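Local coordinates for uncharacterized protein (Escherichia coli O157:H7, PDB 4ZV9) that is of unknown function but belongs to the dienelactone hydrolase family, so it is probably an alpha/beta-hydrolase enzyme, at residues I17-G30 and I71-G83. Numbering follows the deposited sequence.
Sequences ITYPSPNGHGEVRG and IALAPDGLNSVGG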
ATOM      1  N   ILE A  17      -8.452   8.413  12.324  1.00 23.20           N
ATOM      2  CA  ILE A  17      -8.317   9.843  12.177  1.00 24.75           C
ATOM      3  C   ILE A  17      -9.056  10.254  10.927  1.00 25.73           C
ATOM      4  O   ILE A  17      -9.556   9.404  10.184  1.00 24.07           O
ATOM      5  CB  ILE A  17      -6.842  10.279  12.002  1.00 26.59           C
ATOM      6  CG1 ILE A  17      -6.244   9.722  10.698  1.00 25.33           C
ATOM      7  CG2 ILE A  17      -6.007   9.863  13.203  1.00 27.81           C
ATOM      8  CD1 ILE A  17      -4.963  10.425  10.285  1.00 24.04           C
ATOM      9  N   THR A  18      -9.123  11.552  10.697  1.00 27.13           N
ATOM     10  CA  THR A  18      -9.624  12.054   9.421  1.00 30.21           C
ATOM     11  C   THR A  18      -8.535  12.964   8.868  1.00 29.48           C
ATOM     12  O   THR A  18      -7.795  13.567   9.634  1.00 27.63           O
ATOM     13  CB  THR A  18     -10.950  12.823   9.535  1.00 34.56           C
ATOM     14  OG1 THR A  18     -10.741  14.049  10.224  1.00 38.26           O
ATOM     15  CG2 THR A  18     -12.005  12.006  10.280  1.00 35.90           C
ATOM     16  N   TYR A  19      -8.433  13.061   7.540  1.00 28.12           N
ATOM     17  CA  TYR A  19      -7.460  13.962   6.922  1.00 28.16           C
ATOM     18  C   TYR A  19      -8.100  14.569   5.673  1.00 29.17           C
ATOM     19  O   TYR A  19      -9.049  14.000   5.131  1.00 28.74           O
ATOM     20  CB  TYR A  19      -6.169  13.200   6.589  1.00 28.18           C
ATOM     21  CG  TYR A  19      -6.336  12.155   5.514  1.00 28.09           C
ATOM     22  CD1 TYR A  19      -6.706  10.849   5.827  1.00 26.62           C
ATOM     23  CD2 TYR A  19      -6.150  12.477   4.174  1.00 28.10           C
ATOM     24  CE1 TYR A  19      -6.864   9.894   4.831  1.00 26.09           C
ATOM     25  CE2 TYR A  19      -6.310  11.525   3.180  1.00 27.27           C
ATOM     26  CZ  TYR A  19      -6.664  10.239   3.514  1.00 26.04           C
ATOM     27  OH  TYR A  19      -6.850   9.312   2.525  1.00 27.81           O
ATOM     28  N   PRO A  20      -7.600  15.721   5.216  1.00 30.73           N
ATOM     29  CA  PRO A  20      -8.223  16.346   4.060  1.00 31.57           C
ATOM     30  C   PRO A  20      -7.808  15.776   2.707  1.00 31.76           C
ATOM     31  O   PRO A  20      -6.628  15.473   2.478  1.00 31.56           O
ATOM     32  CB  PRO A  20      -7.800  17.815   4.190  1.00 33.72           C
ATOM     33  CG  PRO A  20      -6.487  17.757   4.886  1.00 34.03           C
ATOM     34  CD  PRO A  20      -6.527  16.554   5.789  1.00 32.13           C
ATOM     35  N   SER A  21      -8.786  15.660   1.815  1.00 31.53           N
ATOM     36  CA  SER A  21      -8.565  15.223   0.438  1.00 31.09           C
ATOM     37  C   SER A  21      -9.408  16.149  -0.432  1.00 33.02           C
ATOM     38  O   SER A  21     -10.498  15.769  -0.874  1.00 31.84           O
ATOM     39  CB  SER A  21      -8.975  13.763   0.264  1.00 29.51           C
ATOM     40  OG  SER A  21      -8.761  13.326  -1.070  1.00 28.30           O
ATOM     41  N   PRO A  22      -8.906  17.371  -0.685  1.00 36.47           N
ATOM     42  CA  PRO A  22      -9.675  18.381  -1.436  1.00 39.31           C
ATOM     43  C   PRO A  22     -10.063  17.988  -2.857  1.00 41.00           C
ATOM     44  O   PRO A  22     -11.051  18.503  -3.378  1.00 43.88           O
ATOM     45  CB  PRO A  22      -8.764  19.621  -1.427  1.00 41.29           C
ATOM     46  CG  PRO A  22      -7.401  19.126  -1.096  1.00 39.84           C
ATOM     47  CD  PRO A  22      -7.555  17.846  -0.337  1.00 37.82           C
ATOM     48  N   ASN A  23      -9.303  17.095  -3.484  1.00 39.66           N
ATOM     49  CA  ASN A  23      -9.608  16.638  -4.845  1.00 39.71           C
ATOM     50  C   ASN A  23     -10.191  15.231  -4.847  1.00 37.48           C
ATOM     51  O   ASN A  23     -10.358  14.624  -5.892  1.00 36.72           O
ATOM     52  CB  ASN A  23      -8.335  16.669  -5.674  1.00 40.71           C
ATOM     53  CG  ASN A  23      -7.708  18.042  -5.689  1.00 43.74           C
ATOM     54  OD1 ASN A  23      -6.558  18.202  -5.312  1.00 45.19           O
ATOM     55  ND2 ASN A  23      -8.477  19.045  -6.069  1.00 46.29           N
ATOM     56  N   GLY A  24     -10.520  14.734  -3.662  1.00 36.64           N
ATOM     57  CA  GLY A  24     -11.118  13.425  -3.511  1.00 36.05           C
ATOM     58  C   GLY A  24     -12.442  13.565  -2.791  1.00 38.58           C
ATOM     59  O   GLY A  24     -13.311  14.317  -3.235  1.00 39.58           O
ATOM     60  N   HIS A  25     -12.581  12.902  -1.650  1.00 37.15           N
ATOM     61  CA  HIS A  25     -13.860  12.918  -0.935  1.00 39.01           C
ATOM     62  C   HIS A  25     -13.914  13.858   0.270  1.00 39.01           C
ATOM     63  O   HIS A  25     -14.731  13.669   1.158  1.00 41.88           O
ATOM     64  CB  HIS A  25     -14.238  11.487  -0.553  1.00 37.78           C
ATOM     65  CG  HIS A  25     -14.501  10.615  -1.742  1.00 38.97           C
ATOM     66  ND1 HIS A  25     -13.567   9.727  -2.238  1.00 38.47           N
ATOM     67  CD2 HIS A  25     -15.573  10.534  -2.567  1.00 39.96           C
ATOM     68  CE1 HIS A  25     -14.063   9.119  -3.302  1.00 39.66           C
ATOM     69  NE2 HIS A  25     -15.285   9.580  -3.515  1.00 40.38           N
ATOM     70  N   GLY A  26     -13.063  14.883   0.288  1.00 37.53           N
ATOM     71  CA  GLY A  26     -13.071  15.858   1.378  1.00 39.50           C
ATOM     72  C   GLY A  26     -12.372  15.371   2.641  1.00 40.26           C
ATOM     73  O   GLY A  26     -11.165  15.173   2.628  1.00 45.50           O
ATOM     74  N   GLU A  27     -13.110  15.193   3.736  1.00 41.95           N
ATOM     75  CA  GLU A  27     -12.503  14.723   4.977  1.00 41.69           C
ATOM     76  C   GLU A  27     -12.574  13.212   4.984  1.00 39.84           C
ATOM     77  O   GLU A  27     -13.644  12.664   5.193  1.00 48.89           O
ATOM     78  CB  GLU A  27     -13.226  15.258   6.219  1.00 44.03           C
ATOM     79  CG  GLU A  27     -13.069  16.747   6.505  1.00 50.64           C
ATOM     80  CD  GLU A  27     -11.614  17.190   6.559  1.00 53.32           C
ATOM     81  OE1 GLU A  27     -10.818  16.589   7.308  1.00 53.40           O
ATOM     82  OE2 GLU A  27     -11.264  18.146   5.849  1.00 63.68           O
ATOM     83  N   VAL A  28     -11.425  12.557   4.826  1.00 31.80           N
ATOM     84  CA  VAL A  28     -11.356  11.115   4.698  1.00 28.77           C
ATOM     85  C   VAL A  28     -10.872  10.428   5.986  1.00 28.37           C
ATOM     86  O   VAL A  28      -9.893  10.844   6.598  1.00 28.33           O
ATOM     87  CB  VAL A  28     -10.402  10.725   3.563  1.00 28.40           C
ATOM     88  CG1 VAL A  28     -10.330   9.214   3.391  1.00 26.40           C
ATOM     89  CG2 VAL A  28     -10.842  11.381   2.256  1.00 29.04           C
ATOM     90  N   ARG A  29     -11.559   9.356   6.356  1.00 26.09           N
ATOM     91  CA  ARG A  29     -11.213   8.571   7.534  1.00 25.91           C
ATOM     92  C   ARG A  29     -10.082   7.609   7.199  1.00 23.77           C
ATOM     93  O   ARG A  29     -10.058   7.028   6.109  1.00 25.54           O
ATOM     94  CB  ARG A  29     -12.446   7.788   7.955  1.00 27.10           C
ATOM     95  CG  ARG A  29     -12.255   6.693   8.996  1.00 29.19           C
ATOM     96  CD  ARG A  29     -13.613   6.084   9.321  1.00 32.41           C
ATOM     97  NE  ARG A  29     -13.553   4.830  10.073  1.00 33.66           N
ATOM     98  CZ  ARG A  29     -13.652   4.730  11.401  1.00 32.51           C
ATOM     99  NH1 ARG A  29     -13.770   5.803  12.165  1.00 33.71           N
ATOM    100  NH2 ARG A  29     -13.612   3.534  11.971  1.00 32.10           N
ATOM    101  N   GLY A  30      -9.159   7.435   8.135  1.00 21.76           N
ATOM    102  CA  GLY A  30      -8.056   6.507   7.980  1.00 21.79           C
ATOM    103  C   GLY A  30      -7.644   5.885   9.310  1.00 22.30           C
ATOM    104  O   GLY A  30      -7.896   6.456  10.372  1.00 23.00           O
ATOM    105  N   ILE A  71       5.359   4.910  10.886  1.00 24.88           N
ATOM    106  CA  ILE A  71       3.982   5.395  11.075  1.00 24.61           C
ATOM    107  C   ILE A  71       3.215   4.936   9.848  1.00 24.47           C
ATOM    108  O   ILE A  71       3.594   5.267   8.739  1.00 25.69           O
ATOM    109  CB  ILE A  71       3.875   6.929  11.177  1.00 24.10           C
ATOM    110  CG1 ILE A  71       4.656   7.421  12.398  1.00 25.74           C
ATOM    111  CG2 ILE A  71       2.407   7.330  11.321  1.00 24.14           C
ATOM    112  CD1 ILE A  71       4.846   8.921  12.448  1.00 25.81           C
ATOM    113  N   ALA A  72       2.135   4.186  10.051  1.00 21.64           N
ATOM    114  CA  ALA A  72       1.348   3.676   8.947  1.00 20.37           C
ATOM    115  C   ALA A  72      -0.022   4.339   8.900  1.00 21.40           C
ATOM    116  O   ALA A  72      -0.669   4.518   9.934  1.00 22.86           O
ATOM    117  CB  ALA A  72       1.198   2.169   9.086  1.00 21.81           C
ATOM    118  N   LEU A  73      -0.445   4.727   7.704  1.00 20.08           N
ATOM    119  CA  LEU A  73      -1.774   5.283   7.502  1.00 20.90           C
ATOM    120  C   LEU A  73      -2.465   4.498   6.399  1.00 22.88           C
ATOM    121  O   LEU A  73      -1.950   4.414   5.279  1.00 22.92           O
ATOM    122  CB  LEU A  73      -1.709   6.746   7.124  1.00 20.98           C
ATOM    123  CG  LEU A  73      -3.047   7.396   6.758  1.00 19.64           C
ATOM    124  CD1 LEU A  73      -4.079   7.307   7.884  1.00 20.66           C
ATOM    125  CD2 LEU A  73      -2.832   8.846   6.389  1.00 20.57           C
ATOM    126  N   ALA A  74      -3.601   3.894   6.732  1.00 20.10           N
ATOM    127  CA  ALA A  74      -4.413   3.119   5.795  1.00 21.16           C
ATOM    128  C   ALA A  74      -5.756   3.814   5.620  1.00 23.80           C
ATOM    129  O   ALA A  74      -6.631   3.695   6.486  1.00 22.03           O
ATOM    130  CB  ALA A  74      -4.617   1.702   6.322  1.00 22.31           C
ATOM    131  N   PRO A  75      -5.927   4.579   4.527  1.00 23.48           N
ATOM    132  CA  PRO A  75      -7.200   5.265   4.338  1.00 22.43           C
ATOM    133  C   PRO A  75      -8.370   4.320   4.072  1.00 22.68           C
ATOM    134  O   PRO A  75      -8.165   3.199   3.586  1.00 22.59           O
ATOM    135  CB  PRO A  75      -6.936   6.150   3.102  1.00 23.63           C
ATOM    136  CG  PRO A  75      -5.471   6.326   3.055  1.00 22.71           C
ATOM    137  CD  PRO A  75      -4.925   5.007   3.539  1.00 24.84           C
ATOM    138  N   ASP A  76      -9.584   4.800   4.329  1.00 25.57           N
ATOM    139  CA  ASP A  76     -10.792   4.058   4.009  1.00 27.86           C
ATOM    140  C   ASP A  76     -11.440   4.591   2.723  1.00 28.85           C
ATOM    141  O   ASP A  76     -12.104   5.646   2.706  1.00 30.29           O
ATOM    142  CB  ASP A  76     -11.803   4.128   5.151  1.00 36.53           C
ATOM    143  CG  ASP A  76     -12.971   3.175   4.952  1.00 46.17           C
ATOM    144  OD1 ASP A  76     -13.033   2.466   3.915  1.00 47.50           O
ATOM    145  OD2 ASP A  76     -13.828   3.155   5.846  1.00 58.04           O
ATOM    146  N   GLY A  77     -11.279   3.829   1.657  1.00 24.54           N
ATOM    147  CA  GLY A  77     -11.811   4.206   0.347  1.00 29.25           C
ATOM    148  C   GLY A  77     -13.320   4.130   0.242  1.00 29.06           C
ATOM    149  O   GLY A  77     -13.902   4.598  -0.741  1.00 27.71           O
ATOM    150  N   LEU A  78     -13.957   3.515   1.237  1.00 27.61           N
ATOM    151  CA  LEU A  78     -15.414   3.454   1.274  1.00 30.72           C
ATOM    152  C   LEU A  78     -16.013   4.490   2.204  1.00 30.06           C
ATOM    153  O   LEU A  78     -17.207   4.437   2.496  1.00 27.60           O
ATOM    154  CB  LEU A  78     -15.869   2.059   1.697  1.00 30.04           C
ATOM    155  CG  LEU A  78     -15.466   0.931   0.744  1.00 31.39           C
ATOM    156  CD1 LEU A  78     -16.052  -0.393   1.223  1.00 32.16           C
ATOM    157  CD2 LEU A  78     -15.929   1.228  -0.687  1.00 34.00           C
ATOM    158  N   ASN A  79     -15.213   5.460   2.642  1.00 29.94           N
ATOM    159  CA  ASN A  79     -15.710   6.430   3.613  1.00 29.01           C
ATOM    160  C   ASN A  79     -16.888   7.250   3.113  1.00 33.82           C
ATOM    161  O   ASN A  79     -17.732   7.663   3.906  1.00 32.63           O
ATOM    162  CB  ASN A  79     -14.598   7.344   4.094  1.00 32.27           C
ATOM    163  CG  ASN A  79     -14.997   8.139   5.331  1.00 31.05           C
ATOM    164  OD1 ASN A  79     -15.556   7.593   6.295  1.00 38.26           O
ATOM    165  ND2 ASN A  79     -14.689   9.410   5.326  1.00 29.30           N
ATOM    166  N   SER A  80     -16.971   7.467   1.802  1.00 33.20           N
ATOM    167  CA  SER A  80     -18.062   8.254   1.235  1.00 33.91           C
ATOM    168  C   SER A  80     -19.384   7.479   1.132  1.00 35.83           C
ATOM    169  O   SER A  80     -20.414   8.073   0.841  1.00 37.76           O
ATOM    170  CB  SER A  80     -17.685   8.769  -0.163  1.00 33.48           C
ATOM    171  OG  SER A  80     -17.476   7.709  -1.086  1.00 32.99           O
ATOM    172  N   VAL A  81     -19.340   6.158   1.303  1.00 36.03           N
ATOM    173  CA  VAL A  81     -20.533   5.322   1.179  1.00 34.99           C
ATOM    174  C   VAL A  81     -20.753   4.470   2.437  1.00 35.98           C
ATOM    175  O   VAL A  81     -21.215   3.330   2.346  1.00 34.71           O
ATOM    176  CB  VAL A  81     -20.494   4.451  -0.111  1.00 37.59           C
ATOM    177  CG1 VAL A  81     -20.659   5.317  -1.364  1.00 38.24           C
ATOM    178  CG2 VAL A  81     -19.206   3.638  -0.215  1.00 35.99           C
ATOM    179  N   GLY A  82     -20.373   5.018   3.596  1.00 34.21           N
ATOM    180  CA  GLY A  82     -20.588   4.378   4.894  1.00 33.17           C
ATOM    181  C   GLY A  82     -19.468   3.556   5.516  1.00 30.13           C
ATOM    182  O   GLY A  82     -19.650   2.994   6.598  1.00 29.91           O
ATOM    183  N   GLY A  83     -18.347   3.409   4.824  1.00 28.28           N
ATOM    184  CA  GLY A  83     -17.229   2.619   5.341  1.00 26.23           C
ATOM    185  C   GLY A  83     -17.318   1.145   5.019  1.00 25.21           C
ATOM    186  O   GLY A  83     -18.339   0.680   4.494  1.00 24.24           O
TER
HETATM  187  O   HOH W   1     -13.528   1.950   8.102  1.00 35.55           O
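R29 and D76 supply the one backbone hydrogen bond that joins 17-30 to 71-83: D76 N donates its N-H to R29 O over 2.9 Å, in the carbonyl plane and with an N-H...O angle of 159°. Next to this bond, G30 and P75 form an antiparallel non-hydrogen-bonded pair, CA to CA 3.9 Å. Proline suits this position because the pair asks no N-H of it, and glycine suits its partner because a beta carbon there would run into L73 CD1.

The apolar contacts lie along L73 and P75. I17 CD1 meets L73 CD1 at 4.0 Å, and the same L73 methyl lies against G30 CA. Y19 carries its ring between its own N and carbonyl carbon (chi1 67°), which brings the phenol end against the proline: Y19 OH is 3.2 Å from P75 CB, while L73 CD2 and P75 CG approach the ring obliquely. V28 CB lies over one face of that ring, toward its rim, and the buried hydroxyl is hydrogen-bonded to D106 O in helix 100-116.

Polar contacts follow the strand end. Aspartate suits position 76 because its two oxygens divide the work: OD1 takes L78 N from above the carboxylate plane, an Asx turn that starts the type I turn D76-N79, and OD2 faces R29 through a water. D76 OD2 accepts from this water (2.6 Å), which is weakly bonded to R29 NE at the guanidinium edge; R29 NE and D76 OD2 themselves stay 4.6 Å apart, beyond a salt bridge. The N79 side chain crosses the R29 chain at about a right angle, N79 CG 3.7 Å from R29 CB. S80 OG sits over one face of the H25 ring, whose ND1 binds D106.

The loop after 71-75 thus packs against the hairpin, and the order 12-21, 28-35, 71-75, 42-48, with 28-35 antiparallel to both neighbours, is that of the first four strands of the alpha/beta-hydrolase sheet.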